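PDB 6KXD: ketosynthase from Streptomyces sp. MSC090213JE08, which probably catalyses the condensation of acyl-ACP with malonyl-ACP, releasing carbon dioxide, as part of a highly reducing type II polyketide synthase. Local coordinates for residues V83-M88 against E233-L238; V109-G114 against T165-C170; Q227-G232 against H301-K306; P359-H364 against L373-N378. All coordinates share one frame; numbering follows the deposited sequence.

Interaction 1 (V83-M88 against E233-L238); sequences VAAARM and EGAGIL
Ile237 carries CG1 beside its own backbone N (chi1 -59°), which lays that branch against Ala85, while CG2, anti to the N, reaches the backbone of Ala86. This is helix-on-sheet packing within a thiolase fold: helix 77-93 lies on strand 234-242, which is hydrogen-bonded on its two edges to strands 10-19 and 191-198. The two short segments run in roughly the same direction, with axes 33° apart and 7.0 Å from each other at closest approach. Such a near approach is possible because the helix presents only methyl groups here. Ala85 CB sits 3.6 Å from Ile237 CG1 and 3.8 Å from Ala235 CB, touching both inward-facing residues of the strand. Between them Gly236 has no side chain, and a CB there would point away from the helix. Ala86 contributes mostly backbone, its N lying 3.6 Å from Ile237 CG1. The side-chain contacts are all apolar, every touching residue is buried, and the same helix extends the contact, with Tyr81 touching Ala235 and Ala89 touching Ile237. Other faces of the helix are engaged elsewhere: Val83 and Arg87 pack on helix 147-156, Arg87 also forming salt bridges with Glu97 and Glu155, whereas Ala84 and Met88 meet Ile18. The second branch of Ile237 completes the fit, CG2 resting 3.9 Å from Ala86 CA.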
# COMPACT_ATOMS: atom_id res chain seq x y z
N VAL A 83 -0.36 13.12 8.87
CA VAL A 83 -1.50 13.93 9.36
C VAL A 83 -1.13 15.42 9.23
O VAL A 83 -1.93 16.21 8.72
CB VAL A 83 -1.87 13.55 10.81
CG1 VAL A 83 -2.93 14.47 11.37
CG2 VAL A 83 -2.37 12.12 10.94
N ALA A 84 0.09 15.79 9.66
CA ALA A 84 0.54 17.18 9.53
C ALA A 84 0.51 17.64 8.06
O ALA A 84 -0.03 18.68 7.76
CB ALA A 84 1.89 17.34 10.19
N ALA A 85 1.09 16.86 7.12
CA ALA A 85 1.09 17.23 5.76
C ALA A 85 -0.34 17.30 5.22
O ALA A 85 -0.63 18.13 4.34
CB ALA A 85 1.93 16.26 4.95
N ALA A 86 -1.22 16.39 5.66
CA ALA A 86 -2.58 16.40 5.22
C ALA A 86 -3.25 17.71 5.64
O ALA A 86 -3.92 18.32 4.81
CB ALA A 86 -3.32 15.22 5.77
N ARG A 87 -3.09 18.07 6.92
CA ARG A 87 -3.61 19.36 7.46
C ARG A 87 -3.12 20.47 6.54
O ARG A 87 -3.90 21.18 5.96
CB ARG A 87 -3.21 19.50 8.93
CG ARG A 87 -3.46 20.88 9.54
CD ARG A 87 -4.92 21.12 9.78
NE ARG A 87 -5.45 20.28 10.85
CZ ARG A 87 -6.75 20.13 11.07
NH1 ARG A 87 -7.61 20.82 10.33
NH2 ARG A 87 -7.19 19.27 11.96
N MET A 88 -1.80 20.57 6.37
CA MET A 88 -1.21 21.59 5.54
C MET A 88 -1.82 21.59 4.14
O MET A 88 -2.05 22.62 3.57
CB MET A 88 0.29 21.39 5.38
CG MET A 88 1.03 21.69 6.62
SD MET A 88 2.80 21.49 6.26
CE MET A 88 3.18 20.48 7.67
N GLU A 233 12.93 10.81 5.38
CA GLU A 233 11.64 10.70 5.93
C GLU A 233 10.85 11.96 5.61
O GLU A 233 11.32 12.88 4.96
CB GLU A 233 11.74 10.51 7.44
CG GLU A 233 12.45 11.67 8.17
CD GLU A 233 12.28 11.65 9.67
OE1 GLU A 233 12.01 10.58 10.24
OE2 GLU A 233 12.39 12.74 10.26
N GLY A 234 9.60 11.95 6.06
CA GLY A 234 8.74 13.07 5.85
C GLY A 234 7.41 12.64 5.27
O GLY A 234 7.08 11.50 5.29
N ALA A 235 6.64 13.61 4.82
CA ALA A 235 5.36 13.33 4.22
C ALA A 235 5.09 14.38 3.17
O ALA A 235 5.39 15.58 3.34
CB ALA A 235 4.31 13.31 5.30
N GLY A 236 4.52 13.93 2.06
CA GLY A 236 3.91 14.80 1.14
C GLY A 236 2.50 14.38 0.91
O GLY A 236 2.25 13.19 0.67
N ILE A 237 1.59 15.34 1.03
CA ILE A 237 0.19 15.11 0.75
C ILE A 237 -0.25 16.10 -0.30
O ILE A 237 -0.02 17.33 -0.15
CB ILE A 237 -0.67 15.15 2.02
CG1 ILE A 237 -0.22 14.11 3.04
CG2 ILE A 237 -2.13 14.96 1.66
CD1 ILE A 237 -0.52 12.67 2.63
N LEU A 238 -0.92 15.57 -1.32
CA LEU A 238 -1.44 16.34 -2.39
C LEU A 238 -2.97 16.27 -2.33
O LEU A 238 -3.54 15.20 -2.14
CB LEU A 238 -0.95 15.78 -3.72
CG LEU A 238 0.56 15.87 -3.95
CD1 LEU A 238 1.27 14.68 -3.32
CD2 LEU A 238 0.88 15.94 -5.43

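Interaction 2 (V109-G114 against T165-C170); sequences VGTTDG and TVTTAC
Thr112 presses its hydroxyl against the backbone of Ala169, OG1 only 2.9 Å from Ala169 CA, at a residue whose backbone takes the uncommon angles phi 53° and psi -125°. Before this turn the segments are parallel neighbours in the central sheet: Val166 N bonds to Val109 O at 2.9 Å, and Thr111 N to Val166 O at 2.9 Å with the donor nearly along the C=O axis. Where the strands end, three methyls gather. Thr111 CG2, between its backbone N and carbonyl carbon, meets Thr165 CG2 at 4.0 Å and Thr167 CG2 at 4.1 Å. That rotamer turns OG1 the other way, to accept from Gly114 N (3.0 Å) in an ST motif and to bond with Ala197 O. A valine at Thr111 would probably leave Gly114 N and the Ala197 carbonyl without the hydroxyl they share, letting the turn loosen. Thr165 and Thr167 also make backbone hydrogen bonds to the partner subunit, so the contact borders the dimer interface. Cys170 follows the turn beside His301 and His336, consistent with the Cys-His-His site of ketosynthases. Bonded strands and a closely fitted threonine on the kink are consistent with a backbone that carries Cys170 to a defined place beside the two histidines.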
# COMPACT_ATOMS: atom_id res chain seq x y z
N VAL A 109 -2.23 7.09 1.30
CA VAL A 109 -0.94 7.41 1.79
C VAL A 109 -0.04 6.22 1.47
O VAL A 109 -0.30 5.12 1.88
CB VAL A 109 -0.93 7.68 3.29
CG1 VAL A 109 0.48 8.00 3.74
CG2 VAL A 109 -1.86 8.82 3.66
N GLY A 110 1.06 6.53 0.81
CA GLY A 110 2.07 5.55 0.53
C GLY A 110 3.04 5.43 1.68
O GLY A 110 3.28 6.40 2.37
N THR A 111 3.64 4.26 1.87
CA THR A 111 4.68 4.11 2.84
C THR A 111 5.59 2.94 2.48
O THR A 111 5.15 1.97 1.86
CB THR A 111 4.14 3.90 4.26
OG1 THR A 111 5.22 4.25 5.12
CG2 THR A 111 3.72 2.49 4.57
N THR A 112 6.85 3.03 2.94
CA THR A 112 7.76 1.88 2.81
C THR A 112 7.78 1.10 4.12
O THR A 112 7.60 -0.09 4.14
CB THR A 112 9.18 2.35 2.43
OG1 THR A 112 9.11 3.01 1.16
CG2 THR A 112 10.18 1.23 2.44
N ASP A 113 8.05 1.84 5.22
CA ASP A 113 8.41 1.30 6.51
C ASP A 113 7.36 1.61 7.57
O ASP A 113 7.26 0.89 8.55
CB ASP A 113 9.76 1.84 6.98
CG ASP A 113 10.89 1.34 6.09
OD1 ASP A 113 10.92 0.10 5.87
OD2 ASP A 113 11.64 2.19 5.59
N GLY A 114 6.46 2.55 7.29
CA GLY A 114 5.44 2.84 8.28
C GLY A 114 6.09 3.15 9.62
O GLY A 114 7.11 3.87 9.65
N THR A 165 -3.74 2.68 2.60
CA THR A 165 -2.31 2.89 2.58
C THR A 165 -1.70 1.97 1.52
O THR A 165 -1.91 0.79 1.56
CB THR A 165 -1.68 2.52 3.92
OG1 THR A 165 -2.32 3.41 4.83
CG2 THR A 165 -0.19 2.75 3.96
N VAL A 166 -0.96 2.58 0.60
CA VAL A 166 -0.31 1.85 -0.45
C VAL A 166 1.13 1.57 0.01
O VAL A 166 1.93 2.46 0.29
CB VAL A 166 -0.41 2.60 -1.78
CG1 VAL A 166 0.35 1.85 -2.85
CG2 VAL A 166 -1.88 2.79 -2.17
N THR A 167 1.49 0.30 0.04
CA THR A 167 2.78 -0.11 0.59
C THR A 167 3.66 -0.61 -0.57
O THR A 167 4.06 -1.73 -0.56
CB THR A 167 2.62 -1.17 1.67
OG1 THR A 167 2.00 -2.34 1.13
CG2 THR A 167 1.79 -0.65 2.84
N THR A 168 3.88 0.26 -1.55
CA THR A 168 4.74 -0.04 -2.69
C THR A 168 6.04 0.77 -2.55
O THR A 168 6.63 1.28 -3.54
CB THR A 168 3.99 0.20 -4.00
OG1 THR A 168 3.59 1.57 -4.05
CG2 THR A 168 2.78 -0.69 -4.17
N ALA A 169 6.42 0.98 -1.29
CA ALA A 169 7.74 1.54 -0.93
C ALA A 169 8.03 2.86 -1.66
O ALA A 169 7.27 3.84 -1.55
CB ALA A 169 8.76 0.47 -1.11
N CYS A 170 9.16 2.98 -2.38
CA CYS A 170 9.55 4.28 -2.95
C CYS A 170 8.58 4.81 -4.00
O CYS A 170 8.52 6.05 -4.26
CB CYS A 170 10.90 4.20 -3.64
SG CYS A 170 11.92 2.99 -2.81

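Interaction 3 (Q227-G232 against H301-K306); sequences QGILTG and HGTGTK
Ile229 packs on Thr303, whose own methyl, CG2, covers one face of the His301 imidazole, 3.1 Å above the ring plane and offset toward the rim; Cys170 approaches the ring at CE1. The crossing itself is carried by one branch of the isoleucine. With CG1 between the backbone N and the carbonyl carbon (chi1 74°), CG2 is turned onto the other loop, 3.2 Å from Thr303 O and 3.7 Å from Thr305 CG2, the Ile229 and Thr305 side chains lying alongside each other and pointing the same way. The second loop, His-Gly-Thr-Gly-Thr, follows strand 297-299 and resembles the histidine loop of ketosynthases; it leads into helix 306-320, where Thr305 is the N-cap and bonds through OG1 to Asn308 N. The touching parts run almost antiparallel, 157° apart, and Gly228 CA comes to 4.2 Å from Thr305 CA, with Gly304 alongside. Gly228 and Gly304 both have backbone angles that would jam a side chain against the preceding carbonyl, and a CB on Gly304 would also stand 3.0 Å from Gly228 O. That carbonyl oxygen is buried here without a polar partner in the model. Glu312 holds the backbone N of both His301 and Gly302, and Arg226, next to Gln227, bonds to the carbonyls of Thr305 and Lys306.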
# COMPACT_ATOMS: atom_id res chain seq x y z
N GLN A 227 27.93 6.84 -4.34
CA GLN A 227 28.23 5.81 -3.38
C GLN A 227 26.97 5.40 -2.60
O GLN A 227 27.06 4.64 -1.66
CB GLN A 227 29.30 6.33 -2.42
CG GLN A 227 30.69 6.46 -3.05
CD GLN A 227 31.07 5.19 -3.76
OE1 GLN A 227 31.41 5.19 -4.94
NE2 GLN A 227 30.97 4.07 -3.05
N GLY A 228 25.82 5.97 -2.98
CA GLY A 228 24.57 5.53 -2.48
C GLY A 228 23.74 6.65 -1.90
O GLY A 228 23.84 7.80 -2.26
N ILE A 229 22.83 6.22 -1.02
CA ILE A 229 21.74 7.03 -0.57
C ILE A 229 22.02 7.51 0.85
O ILE A 229 22.86 6.96 1.56
CB ILE A 229 20.43 6.22 -0.60
CG1 ILE A 229 20.35 5.20 0.54
CG2 ILE A 229 20.20 5.55 -1.95
CD1 ILE A 229 18.90 4.80 0.90
N LEU A 230 21.17 8.43 1.29
CA LEU A 230 20.94 8.63 2.70
C LEU A 230 19.45 8.34 2.94
O LEU A 230 18.67 8.70 2.10
CB LEU A 230 21.23 10.08 3.08
CG LEU A 230 22.70 10.51 3.08
CD1 LEU A 230 22.79 12.02 3.23
CD2 LEU A 230 23.48 9.79 4.17
N THR A 231 19.15 7.67 4.05
CA THR A 231 17.75 7.40 4.45
C THR A 231 17.13 8.73 4.91
O THR A 231 17.81 9.61 5.48
CB THR A 231 17.66 6.34 5.53
OG1 THR A 231 18.22 6.84 6.74
CG2 THR A 231 18.37 5.05 5.18
N GLY A 232 15.86 8.89 4.57
CA GLY A 232 15.11 10.08 4.75
C GLY A 232 13.74 9.76 5.28
O GLY A 232 13.46 8.65 5.70
N HIS A 301 13.71 8.88 -10.27
CA HIS A 301 13.77 8.09 -9.06
C HIS A 301 15.13 8.33 -8.41
O HIS A 301 15.25 8.54 -7.19
CB HIS A 301 13.54 6.61 -9.35
CG HIS A 301 13.65 5.75 -8.13
ND1 HIS A 301 12.87 5.95 -7.01
CD2 HIS A 301 14.42 4.68 -7.87
CE1 HIS A 301 13.21 5.05 -6.11
NE2 HIS A 301 14.13 4.26 -6.62
N GLY A 302 16.17 8.31 -9.25
CA GLY A 302 17.52 8.88 -8.92
C GLY A 302 17.88 8.83 -7.46
O GLY A 302 17.94 9.87 -6.80
N THR A 303 18.16 7.62 -6.97
CA THR A 303 18.49 7.37 -5.59
C THR A 303 19.98 7.64 -5.29
O THR A 303 20.34 7.85 -4.13
CB THR A 303 18.19 5.92 -5.25
OG1 THR A 303 18.96 5.15 -6.17
CG2 THR A 303 16.70 5.62 -5.35
N GLY A 304 20.84 7.54 -6.30
CA GLY A 304 22.28 7.74 -6.09
C GLY A 304 23.07 6.46 -5.93
O GLY A 304 24.26 6.51 -5.66
N THR A 305 22.41 5.29 -6.10
CA THR A 305 23.12 4.02 -6.07
C THR A 305 23.69 3.78 -7.47
O THR A 305 23.15 4.33 -8.44
CB THR A 305 22.22 2.85 -5.65
OG1 THR A 305 21.25 2.67 -6.67
CG2 THR A 305 21.53 3.08 -4.32
N LYS A 306 24.73 2.94 -7.55
CA LYS A 306 25.32 2.49 -8.82
C LYS A 306 24.21 1.97 -9.74
O LYS A 306 23.97 2.56 -10.81
CB LYS A 306 26.39 1.41 -8.57
CG LYS A 306 27.63 1.88 -7.82
CD LYS A 306 28.71 2.49 -8.72
CE LYS A 306 29.82 3.17 -7.94
NZ LYS A 306 30.03 4.57 -8.39

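Interaction 4 (P359-H364 against L373-N378); sequences PPTINH and LDVVPN
The long loop joining strands 357-358 and 381-382, which pair as a small antiparallel sheet, folds back on itself here through a single backbone bridge between Thr361 and Pro377. Asn378 N donates to Thr361 O at 2.8 Å, and Thr361 N donates to Val376 O at 3.2 Å. The threonine hydroxyl adds a short bond: OG1 gives its proton to Val375 O at 2.7 Å, in the carbonyl plane and on a lone pair, and OG1 is also bonded to Ala329 N. Further along, the Asn378 carboxamide meets the backbone of His364 with both ends. OD1 accepts from His364 N at 2.9 Å on a lone pair, and ND2 donates to His364 O at 2.8 Å in a straight bond lying in the amide plane. Beside this grip the His364 ring, with CG anti to its backbone N (chi1 -160°), receives Val375 CG2 over the centre of one face, a CH-pi contact 3.5 Å from CG2 to the ring centroid. Pro377 CB lies obliquely at 3.6 Å from His364 CD2. At the rim, NE2 is hydrogen-bonded to Thr367 OG1, which would limit the ring's rotation. An alanine at Asn378 would probably leave both the N and the O of His364 without their mates and set the backbone there free to turn. Side-chain bonds thus supplement a single backbone bridge, the Asn378 amide satisfying both polar backbone atoms of His364 and the Thr361 hydroxyl holding the carbonyl of Val375.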
# COMPACT_ATOMS: atom_id res chain seq x y z
N PRO A 359 14.36 21.91 -10.23
CA PRO A 359 15.18 21.79 -9.04
C PRO A 359 16.43 21.03 -9.43
O PRO A 359 16.38 20.24 -10.38
CB PRO A 359 14.30 21.01 -8.06
CG PRO A 359 13.42 20.17 -8.95
CD PRO A 359 13.17 21.05 -10.16
N PRO A 360 17.54 21.23 -8.70
CA PRO A 360 18.83 20.66 -9.08
C PRO A 360 19.09 19.25 -8.56
O PRO A 360 18.57 18.86 -7.50
CB PRO A 360 19.86 21.57 -8.39
CG PRO A 360 19.12 22.09 -7.17
CD PRO A 360 17.64 22.09 -7.51
N THR A 361 19.97 18.54 -9.29
CA THR A 361 20.70 17.42 -8.75
C THR A 361 21.98 17.97 -8.11
O THR A 361 22.92 18.35 -8.84
CB THR A 361 21.02 16.39 -9.84
OG1 THR A 361 19.85 16.18 -10.63
CG2 THR A 361 21.56 15.10 -9.27
N ILE A 362 22.01 18.00 -6.78
CA ILE A 362 23.08 18.61 -6.01
C ILE A 362 24.16 17.56 -5.73
O ILE A 362 24.03 16.41 -6.14
CB ILE A 362 22.52 19.27 -4.74
CG1 ILE A 362 22.17 18.26 -3.63
CG2 ILE A 362 21.36 20.16 -5.10
CD1 ILE A 362 21.92 18.88 -2.25
N ASN A 363 25.24 17.99 -5.07
CA ASN A 363 26.43 17.18 -4.81
C ASN A 363 26.97 16.58 -6.13
O ASN A 363 27.57 15.50 -6.12
CB ASN A 363 26.16 16.09 -3.77
CG ASN A 363 25.42 16.59 -2.54
OD1 ASN A 363 25.71 17.67 -2.05
ND2 ASN A 363 24.45 15.82 -2.05
N HIS A 364 26.74 17.27 -7.25
CA HIS A 364 27.12 16.76 -8.56
C HIS A 364 28.52 17.28 -8.93
O HIS A 364 28.68 18.49 -9.22
CB HIS A 364 26.10 17.13 -9.63
CG HIS A 364 26.19 16.25 -10.84
ND1 HIS A 364 25.88 14.91 -10.78
CD2 HIS A 364 26.57 16.49 -12.11
CE1 HIS A 364 26.04 14.37 -11.97
NE2 HIS A 364 26.45 15.32 -12.81
N LEU A 373 22.95 12.38 -19.28
CA LEU A 373 21.81 13.24 -19.05
C LEU A 373 22.27 14.61 -18.58
O LEU A 373 23.27 14.71 -17.88
CB LEU A 373 20.97 12.65 -17.91
CG LEU A 373 20.44 11.25 -18.17
CD1 LEU A 373 19.93 10.68 -16.86
CD2 LEU A 373 19.37 11.32 -19.25
N ASP A 374 21.46 15.62 -18.90
CA ASP A 374 21.58 16.89 -18.23
C ASP A 374 20.80 16.78 -16.92
O ASP A 374 19.55 16.83 -16.94
CB ASP A 374 21.09 18.03 -19.10
CG ASP A 374 21.13 19.38 -18.38
OD1 ASP A 374 21.67 19.42 -17.24
OD2 ASP A 374 20.62 20.35 -18.95
N VAL A 375 21.53 16.68 -15.80
CA VAL A 375 20.95 16.48 -14.49
C VAL A 375 20.68 17.83 -13.79
O VAL A 375 20.42 17.87 -12.59
CB VAL A 375 21.84 15.56 -13.65
CG1 VAL A 375 22.01 14.22 -14.35
CG2 VAL A 375 23.19 16.18 -13.32
N VAL A 376 20.75 18.93 -14.54
CA VAL A 376 20.62 20.27 -13.96
C VAL A 376 21.48 20.31 -12.70
O VAL A 376 21.00 20.44 -11.59
CB VAL A 376 19.13 20.58 -13.68
CG1 VAL A 376 18.93 21.96 -13.07
CG2 VAL A 376 18.30 20.42 -14.95
N PRO A 377 22.82 20.17 -12.83
CA PRO A 377 23.68 19.99 -11.67
C PRO A 377 23.67 21.23 -10.76
O PRO A 377 23.69 22.34 -11.27
CB PRO A 377 25.10 19.78 -12.24
CG PRO A 377 25.04 20.32 -13.67
CD PRO A 377 23.59 20.29 -14.09
N ASN A 378 23.53 20.97 -9.45
CA ASN A 378 23.86 21.85 -8.32
C ASN A 378 23.00 23.12 -8.21
O ASN A 378 22.84 23.62 -7.12
CB ASN A 378 25.34 22.20 -8.34
CG ASN A 378 26.17 20.94 -8.26
OD1 ASN A 378 25.91 20.08 -7.43
ND2 ASN A 378 27.14 20.82 -9.16

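In the fold
From the N terminus, interaction 1 opens on helix 77-93, and its loop encloses interaction 2, which starts at 109-114 and closes at 165-170. Segment 227-232 then begins interaction 3 before 233-238 closes interaction 1, so these two cross along the chain. Interaction 3 closes at 301-306, joining the loop before strand 234-242 to the loop before helix 306-320. Interaction 4, from 359-364 to 373-378, follows in series. Interactions 1 and 2 serve the same mixed sheet and touch where Ile237 CD1 meets Val109 CG2, 4.2 Å apart. Interaction 2 joins interaction 3 through Cys170 and His301. Interaction 4 stands apart, its nearest atoms about 7 Å from interaction 3, closing the loop between strands 357-358 and 381-382.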